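Local coordinates for protein lipoteichoic acid primase (Listeria monocytogenes, PDB 4UOP) that is the extracellular catalytic domain of a lipoteichoic acid primase of the sulfatase family and binds a magnesium ion, at residues E379-P391 with E396-K408. Numbering follows the deposited sequence.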
ATOM      1  N   GLU B 379      -5.670   8.393   7.302  1.00 29.22           N
ATOM      2  CA  GLU B 379      -4.720   9.234   8.028  1.00 29.35           C
ATOM      3  C   GLU B 379      -5.482  10.059   9.057  1.00 27.51           C
ATOM      4  O   GLU B 379      -6.523  10.636   8.743  1.00 27.36           O
ATOM      5  CB  GLU B 379      -3.983  10.183   7.070  1.00 32.92           C
ATOM      6  CG  GLU B 379      -3.304   9.506   5.879  1.00 38.58           C
ATOM      7  CD  GLU B 379      -1.817   9.289   6.058  1.00 42.64           C
ATOM      8  OE1 GLU B 379      -1.127  10.229   6.508  1.00 47.14           O
ATOM      9  OE2 GLU B 379      -1.327   8.185   5.722  1.00 46.51           O
ATOM     10  N   GLY B 380      -4.949  10.130  10.274  1.00 24.06           N
ATOM     11  CA  GLY B 380      -5.612  10.815  11.375  1.00 23.42           C
ATOM     12  C   GLY B 380      -6.338   9.855  12.306  1.00 22.16           C
ATOM     13  O   GLY B 380      -6.828  10.266  13.354  1.00 22.59           O
ATOM     14  N   SER B 381      -6.449   8.587  11.902  1.00 21.23           N
ATOM     15  CA  SER B 381      -6.951   7.558  12.784  1.00 20.08           C
ATOM     16  C   SER B 381      -5.961   7.317  13.910  1.00 18.93           C
ATOM     17  O   SER B 381      -4.751   7.353  13.681  1.00 19.74           O
ATOM     18  CB  SER B 381      -7.119   6.241  12.027  1.00 19.82           C
ATOM     19  OG  SER B 381      -8.060   6.336  10.994  1.00 20.91           O
ATOM     20  N   TYR B 382      -6.465   7.030  15.112  1.00 18.87           N
ATOM     21  CA  TYR B 382      -5.591   6.719  16.250  1.00 18.33           C
ATOM     22  C   TYR B 382      -6.294   5.931  17.354  1.00 17.40           C
ATOM     23  O   TYR B 382      -7.532   5.964  17.476  1.00 17.18           O
ATOM     24  CB  TYR B 382      -4.980   8.000  16.832  1.00 19.12           C
ATOM     25  CG  TYR B 382      -5.996   8.949  17.388  1.00 19.61           C
ATOM     26  CD1 TYR B 382      -6.455   8.814  18.681  1.00 19.72           C
ATOM     27  CD2 TYR B 382      -6.515   9.987  16.610  1.00 20.02           C
ATOM     28  CE1 TYR B 382      -7.401   9.676  19.200  1.00 20.11           C
ATOM     29  CE2 TYR B 382      -7.469  10.854  17.123  1.00 20.15           C
ATOM     30  CZ  TYR B 382      -7.897  10.698  18.421  1.00 20.49           C
ATOM     31  OH  TYR B 382      -8.841  11.537  18.957  1.00 20.48           O
ATOM     32  N   PHE B 383      -5.489   5.250  18.163  1.00 17.84           N
ATOM     33  CA  PHE B 383      -5.953   4.522  19.345  1.00 17.68           C
ATOM     34  C   PHE B 383      -5.445   5.183  20.621  1.00 17.46           C
ATOM     35  O   PHE B 383      -4.268   5.490  20.708  1.00 18.53           O
ATOM     36  CB  PHE B 383      -5.409   3.097  19.366  1.00 18.27           C
ATOM     37  CG  PHE B 383      -5.717   2.287  18.146  1.00 19.13           C
ATOM     38  CD1 PHE B 383      -7.004   2.177  17.671  1.00 20.58           C
ATOM     39  CD2 PHE B 383      -4.715   1.563  17.518  1.00 19.77           C
ATOM     40  CE1 PHE B 383      -7.286   1.390  16.558  1.00 21.17           C
ATOM     41  CE2 PHE B 383      -4.983   0.773  16.416  1.00 19.77           C
ATOM     42  CZ  PHE B 383      -6.272   0.690  15.928  1.00 20.24           C
ATOM     43  N   THR B 384      -6.320   5.380  21.613  1.00 18.20           N
ATOM     44  CA  THR B 384      -5.893   5.824  22.946  1.00 19.10           C
ATOM     45  C   THR B 384      -6.070   4.687  23.943  1.00 20.97           C
ATOM     46  O   THR B 384      -6.379   3.563  23.541  1.00 19.30           O
ATOM     47  CB  THR B 384      -6.656   7.077  23.428  1.00 20.30           C
ATOM     48  OG1 THR B 384      -7.942   6.704  23.928  1.00 19.80           O
ATOM     49  CG2 THR B 384      -6.797   8.089  22.319  1.00 19.92           C
ATOM     50  N   ASN B 385      -5.907   4.963  25.233  1.00 21.38           N
ATOM     51  CA  ASN B 385      -6.220   3.953  26.246  1.00 23.80           C
ATOM     52  C   ASN B 385      -7.714   3.720  26.521  1.00 23.73           C
ATOM     53  O   ASN B 385      -8.065   2.771  27.223  1.00 23.45           O
ATOM     54  CB  ASN B 385      -5.501   4.236  27.573  1.00 26.68           C
ATOM     55  CG  ASN B 385      -5.898   5.564  28.200  1.00 29.80           C
ATOM     56  OD1 ASN B 385      -7.025   6.013  28.081  1.00 29.79           O
ATOM     57  ND2 ASN B 385      -4.953   6.196  28.872  1.00 34.62           N
ATOM     58  N   SER B 386      -8.585   4.544  25.954  1.00 22.43           N
ATOM     59  CA  SER B 386     -10.013   4.373  26.174  1.00 22.77           C
ATOM     60  C   SER B 386     -10.888   4.448  24.933  1.00 21.78           C
ATOM     61  O   SER B 386     -12.063   4.092  25.008  1.00 22.20           O
ATOM     62  CB  SER B 386     -10.487   5.413  27.188  1.00 24.84           C
ATOM     63  OG  SER B 386     -10.414   6.702  26.613  1.00 27.35           O
ATOM     64  N   TYR B 387     -10.361   4.909  23.800  1.00 19.97           N
ATOM     65  CA  TYR B 387     -11.176   4.992  22.585  1.00 19.95           C
ATOM     66  C   TYR B 387     -10.332   5.021  21.317  1.00 20.12           C
ATOM     67  O   TYR B 387      -9.130   5.279  21.374  1.00 18.88           O
ATOM     68  CB  TYR B 387     -12.094   6.211  22.630  1.00 20.08           C
ATOM     69  CG  TYR B 387     -11.397   7.535  22.386  1.00 19.90           C
ATOM     70  CD1 TYR B 387     -10.858   8.259  23.429  1.00 21.18           C
ATOM     71  CD2 TYR B 387     -11.276   8.042  21.102  1.00 20.74           C
ATOM     72  CE1 TYR B 387     -10.196   9.457  23.206  1.00 21.41           C
ATOM     73  CE2 TYR B 387     -10.620   9.242  20.868  1.00 22.25           C
ATOM     74  CZ  TYR B 387     -10.088   9.938  21.926  1.00 21.29           C
ATOM     75  OH  TYR B 387      -9.446  11.135  21.704  1.00 24.68           O
ATOM     76  N   MET B 388     -10.968   4.719  20.189  1.00 20.79           N
ATOM     77  CA  MET B 388     -10.362   4.873  18.876  1.00 21.96           C
ATOM     78  C   MET B 388     -11.118   5.925  18.079  1.00 21.46           C
ATOM     79  O   MET B 388     -12.330   6.075  18.234  1.00 20.82           O
ATOM     80  CB  MET B 388     -10.324   3.545  18.103  1.00 24.65           C
ATOM     81  CG  MET B 388     -11.627   2.942  17.630  1.00 28.11           C
ATOM     82  SD  MET B 388     -11.340   1.804  16.235  1.00 33.95           S
ATOM     83  CE  MET B 388     -11.122   2.934  14.888  1.00 35.22           C
ATOM     84  N   TYR B 389     -10.389   6.685  17.276  1.00 20.96           N
ATOM     85  CA  TYR B 389     -10.994   7.626  16.358  1.00 20.52           C
ATOM     86  C   TYR B 389     -10.630   7.266  14.925  1.00 21.15           C
ATOM     87  O   TYR B 389      -9.496   6.898  14.642  1.00 19.34           O
ATOM     88  CB  TYR B 389     -10.568   9.069  16.647  1.00 20.40           C
ATOM     89  CG  TYR B 389     -11.104   9.971  15.584  1.00 20.08           C
ATOM     90  CD1 TYR B 389     -12.441  10.321  15.570  1.00 20.51           C
ATOM     91  CD2 TYR B 389     -10.298  10.400  14.537  1.00 21.36           C
ATOM     92  CE1 TYR B 389     -12.963  11.118  14.569  1.00 20.52           C
ATOM     93  CE2 TYR B 389     -10.811  11.200  13.524  1.00 21.78           C
ATOM     94  CZ  TYR B 389     -12.147  11.553  13.548  1.00 21.62           C
ATOM     95  OH  TYR B 389     -12.680  12.328  12.542  1.00 22.19           O
ATOM     96  N   GLN B 390     -11.608   7.380  14.028  1.00 21.65           N
ATOM     97  CA  GLN B 390     -11.380   7.186  12.597  1.00 24.78           C
ATOM     98  C   GLN B 390     -12.147   8.256  11.819  1.00 23.90           C
ATOM     99  O   GLN B 390     -13.356   8.392  11.988  1.00 23.11           O
ATOM    100  CB  GLN B 390     -11.855   5.795  12.187  1.00 27.51           C
ATOM    101  CG  GLN B 390     -11.510   5.390  10.765  1.00 31.62           C
ATOM    102  CD  GLN B 390     -12.051   4.013  10.398  1.00 34.93           C
ATOM    103  OE1 GLN B 390     -12.458   3.776   9.251  1.00 40.54           O
ATOM    104  NE2 GLN B 390     -12.069   3.106  11.364  1.00 35.05           N
ATOM    105  N   PRO B 391     -11.446   9.030  10.977  1.00 24.99           N
ATOM    106  CA  PRO B 391     -12.170  10.011  10.164  1.00 26.22           C
ATOM    107  C   PRO B 391     -12.876   9.360   8.995  1.00 27.79           C
ATOM    108  O   PRO B 391     -12.665   8.166   8.717  1.00 28.01           O
ATOM    109  CB  PRO B 391     -11.060  10.930   9.669  1.00 25.70           C
ATOM    110  CG  PRO B 391      -9.867  10.037   9.579  1.00 25.60           C
ATOM    111  CD  PRO B 391      -9.998   9.073  10.728  1.00 24.50           C
ATOM    112  N   GLU B 396     -15.300  15.816  11.099  1.00 30.92           N
ATOM    113  CA  GLU B 396     -16.629  15.932  11.701  1.00 33.02           C
ATOM    114  C   GLU B 396     -17.543  14.764  11.348  1.00 30.95           C
ATOM    115  O   GLU B 396     -18.468  14.453  12.091  1.00 33.02           O
ATOM    116  CB  GLU B 396     -17.289  17.261  11.293  1.00 34.86           C
ATOM    117  CG  GLU B 396     -16.566  18.504  11.802  1.00 38.85           C
ATOM    118  CD  GLU B 396     -15.279  18.844  11.049  1.00 42.03           C
ATOM    119  OE1 GLU B 396     -14.972  18.212  10.009  1.00 41.46           O
ATOM    120  OE2 GLU B 396     -14.552  19.753  11.509  1.00 49.39           O
ATOM    121  N   THR B 397     -17.287  14.119  10.212  1.00 31.06           N
ATOM    122  CA  THR B 397     -18.077  12.967   9.766  1.00 31.59           C
ATOM    123  C   THR B 397     -17.464  11.634  10.199  1.00 29.53           C
ATOM    124  O   THR B 397     -17.973  10.562   9.846  1.00 29.44           O
ATOM    125  CB  THR B 397     -18.222  12.962   8.237  1.00 33.66           C
ATOM    126  OG1 THR B 397     -16.934  13.125   7.637  1.00 34.16           O
ATOM    127  CG2 THR B 397     -19.153  14.096   7.786  1.00 35.54           C
ATOM    128  N   GLY B 398     -16.369  11.696  10.947  1.00 27.23           N
ATOM    129  CA  GLY B 398     -15.749  10.493  11.501  1.00 26.42           C
ATOM    130  C   GLY B 398     -16.454  10.036  12.764  1.00 25.19           C
ATOM    131  O   GLY B 398     -17.546  10.513  13.085  1.00 24.59           O
ATOM    132  N   ALA B 399     -15.826   9.115  13.491  1.00 23.27           N
ATOM    133  CA  ALA B 399     -16.435   8.518  14.664  1.00 23.87           C
ATOM    134  C   ALA B 399     -15.385   8.117  15.690  1.00 22.57           C
ATOM    135  O   ALA B 399     -14.370   7.520  15.336  1.00 22.83           O
ATOM    136  CB  ALA B 399     -17.261   7.297  14.261  1.00 24.99           C
ATOM    137  N   ALA B 400     -15.628   8.491  16.939  1.00 22.11           N
ATOM    138  CA  ALA B 400     -14.849   8.037  18.070  1.00 20.70           C
ATOM    139  C   ALA B 400     -15.673   6.988  18.784  1.00 21.95           C
ATOM    140  O   ALA B 400     -16.868   7.195  19.062  1.00 20.80           O
ATOM    141  CB  ALA B 400     -14.526   9.180  19.004  1.00 21.65           C
ATOM    142  N   THR B 401     -15.047   5.850  19.045  1.00 20.53           N
ATOM    143  CA  THR B 401     -15.712   4.733  19.681  1.00 20.97           C
ATOM    144  C   THR B 401     -14.934   4.348  20.917  1.00 20.01           C
ATOM    145  O   THR B 401     -13.752   4.001  20.825  1.00 19.42           O
ATOM    146  CB  THR B 401     -15.794   3.538  18.715  1.00 21.87           C
ATOM    147  OG1 THR B 401     -16.459   3.943  17.511  1.00 23.66           O
ATOM    148  CG2 THR B 401     -16.568   2.385  19.333  1.00 23.39           C
ATOM    149  N   ASN B 402     -15.585   4.456  22.071  1.00 19.36           N
ATOM    150  CA  ASN B 402     -15.022   3.981  23.320  1.00 19.36           C
ATOM    151  C   ASN B 402     -14.824   2.476  23.269  1.00 19.32           C
ATOM    152  O   ASN B 402     -15.544   1.777  22.580  1.00 20.14           O
ATOM    153  CB  ASN B 402     -15.944   4.304  24.493  1.00 19.54           C
ATOM    154  CG  ASN B 402     -16.055   5.790  24.763  1.00 21.09           C
ATOM    155  OD1 ASN B 402     -15.057   6.494  24.806  1.00 22.33           O
ATOM    156  ND2 ASN B 402     -17.279   6.274  24.931  1.00 20.65           N
ATOM    157  N   TYR B 403     -13.875   1.985  24.049  1.00 19.66           N
ATOM    158  CA  TYR B 403     -13.582   0.557  24.048  1.00 20.12           C
ATOM    159  C   TYR B 403     -14.651  -0.319  24.696  1.00 21.35           C
ATOM    160  O   TYR B 403     -14.628  -1.537  24.522  1.00 20.72           O
ATOM    161  CB  TYR B 403     -12.214   0.288  24.660  1.00 19.69           C
ATOM    162  CG  TYR B 403     -11.065   0.841  23.854  1.00 18.64           C
ATOM    163  CD1 TYR B 403     -11.149   1.019  22.469  1.00 18.63           C
ATOM    164  CD2 TYR B 403      -9.870   1.146  24.470  1.00 19.63           C
ATOM    165  CE1 TYR B 403     -10.078   1.516  21.742  1.00 18.58           C
ATOM    166  CE2 TYR B 403      -8.794   1.638  23.756  1.00 18.97           C
ATOM    167  CZ  TYR B 403      -8.897   1.820  22.397  1.00 18.60           C
ATOM    168  OH  TYR B 403      -7.809   2.310  21.713  1.00 19.44           O
ATOM    169  N   ASP B 404     -15.592   0.284  25.428  1.00 22.73           N
ATOM    170  CA  ASP B 404     -16.801  -0.439  25.835  1.00 23.67           C
ATOM    171  C   ASP B 404     -17.878  -0.506  24.746  1.00 23.92           C
ATOM    172  O   ASP B 404     -18.951  -1.082  24.970  1.00 25.41           O
ATOM    173  CB  ASP B 404     -17.387   0.140  27.142  1.00 24.13           C
ATOM    174  CG  ASP B 404     -17.910   1.590  26.998  1.00 25.15           C
ATOM    175  OD1 ASP B 404     -17.910   2.150  25.880  1.00 24.53           O
ATOM    176  OD2 ASP B 404     -18.336   2.161  28.031  1.00 26.67           O
ATOM    177  N   GLY B 405     -17.603   0.061  23.570  1.00 22.75           N
ATOM    178  CA  GLY B 405     -18.515   0.010  22.435  1.00 23.73           C
ATOM    179  C   GLY B 405     -19.392   1.240  22.235  1.00 23.50           C
ATOM    180  O   GLY B 405     -20.023   1.395  21.179  1.00 24.14           O
ATOM    181  N   THR B 406     -19.434   2.120  23.228  1.00 22.94           N
ATOM    182  CA  THR B 406     -20.284   3.309  23.147  1.00 23.51           C
ATOM    183  C   THR B 406     -19.631   4.391  22.302  1.00 23.71           C
ATOM    184  O   THR B 406     -18.402   4.445  22.157  1.00 22.14           O
ATOM    185  CB  THR B 406     -20.605   3.880  24.537  1.00 23.23           C
ATOM    186  OG1 THR B 406     -19.401   4.295  25.193  1.00 22.53           O
ATOM    187  CG2 THR B 406     -21.313   2.838  25.386  1.00 24.19           C
ATOM    188  N   ASN B 407     -20.465   5.238  21.729  1.00 22.86           N
ATOM    189  CA  ASN B 407     -19.995   6.350  20.941  1.00 25.03           C
ATOM    190  C   ASN B 407     -19.371   7.392  21.846  1.00 24.66           C
ATOM    191  O   ASN B 407     -19.789   7.558  22.995  1.00 24.47           O
ATOM    192  CB  ASN B 407     -21.143   6.969  20.137  1.00 26.66           C
ATOM    193  CG  ASN B 407     -20.665   8.050  19.187  1.00 28.82           C
ATOM    194  OD1 ASN B 407     -21.005   9.219  19.347  1.00 33.51           O
ATOM    195  ND2 ASN B 407     -19.862   7.666  18.198  1.00 28.98           N
ATOM    196  N   LYS B 408     -18.358   8.074  21.336  1.00 24.93           N
ATOM    197  CA  LYS B 408     -17.744   9.169  22.058  1.00 27.36           C
ATOM    198  C   LYS B 408     -17.890  10.412  21.214  1.00 28.34           C
ATOM    199  O   LYS B 408     -17.549  10.415  20.033  1.00 27.12           O
ATOM    200  CB  LYS B 408     -16.269   8.899  22.349  1.00 28.24           C
ATOM    201  CG  LYS B 408     -15.584  10.032  23.092  1.00 29.23           C
ATOM    202  CD  LYS B 408     -14.183   9.676  23.530  1.00 31.81           C
ATOM    203  CE  LYS B 408     -13.482  10.864  24.175  1.00 33.48           C
ATOM    204  NZ  LYS B 408     -14.080  11.236  25.483  1.00 34.99           N
TER
HETATM  205  O   HOH W   1     -13.157   7.677  26.580  1.00 39.82           O
HETATM  206  O   HOH W   2     -14.199   3.039  27.050  1.00 42.76           O
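Tyr403 lies flat against the turn that precedes strand 387-390. One ring face covers the Ser386-Tyr387 peptide, with Tyr387 N over the ring centre at 3.6 Å. Tyr403 OH donates to Thr384 O at 2.6 Å, and that carbonyl oxygen sits near the ring plane, at its edge. Tyr403 N donates to Ser386 O at 2.9 Å, from above the carbonyl plane. The tyrosine is thus fixed at both ends. Its CG is anti to its own carbonyl carbon (chi1 -66°), which directs the ring toward the turn.

Lys408 CD packs over one face of the Tyr387 ring, a CH-pi contact 3.8 Å from the centroid. Thr384 CG2 lies over the opposite face, toward the rim. Ala400 CB lies 4.0 Å from Tyr387 CD2.

Strands 387-390 and 399-402 form an antiparallel beta hairpin, the third and fourth strands of a five-stranded antiparallel sheet. Met388 pairs with Thr401, and Gln390 with Ala399, each through two backbone hydrogen bonds. Tyr389 CD1 meets Ala399 O obliquely at 3.4 Å, and Tyr389 OH bonds to Phe395 O.

Farther out, Thr384 OG1 accepts from Ser386 N and Tyr387 N and shapes the turn under Tyr403. Tyr387 OH donates to Tyr382 OH at 2.8 Å and also bonds to Arg417 of helix 412-433. A water links Ser386 OG to Asn402 OD1. Asn402 ND2 donates to Thr406 OG1, tying strand 399-402 to the loop beyond it.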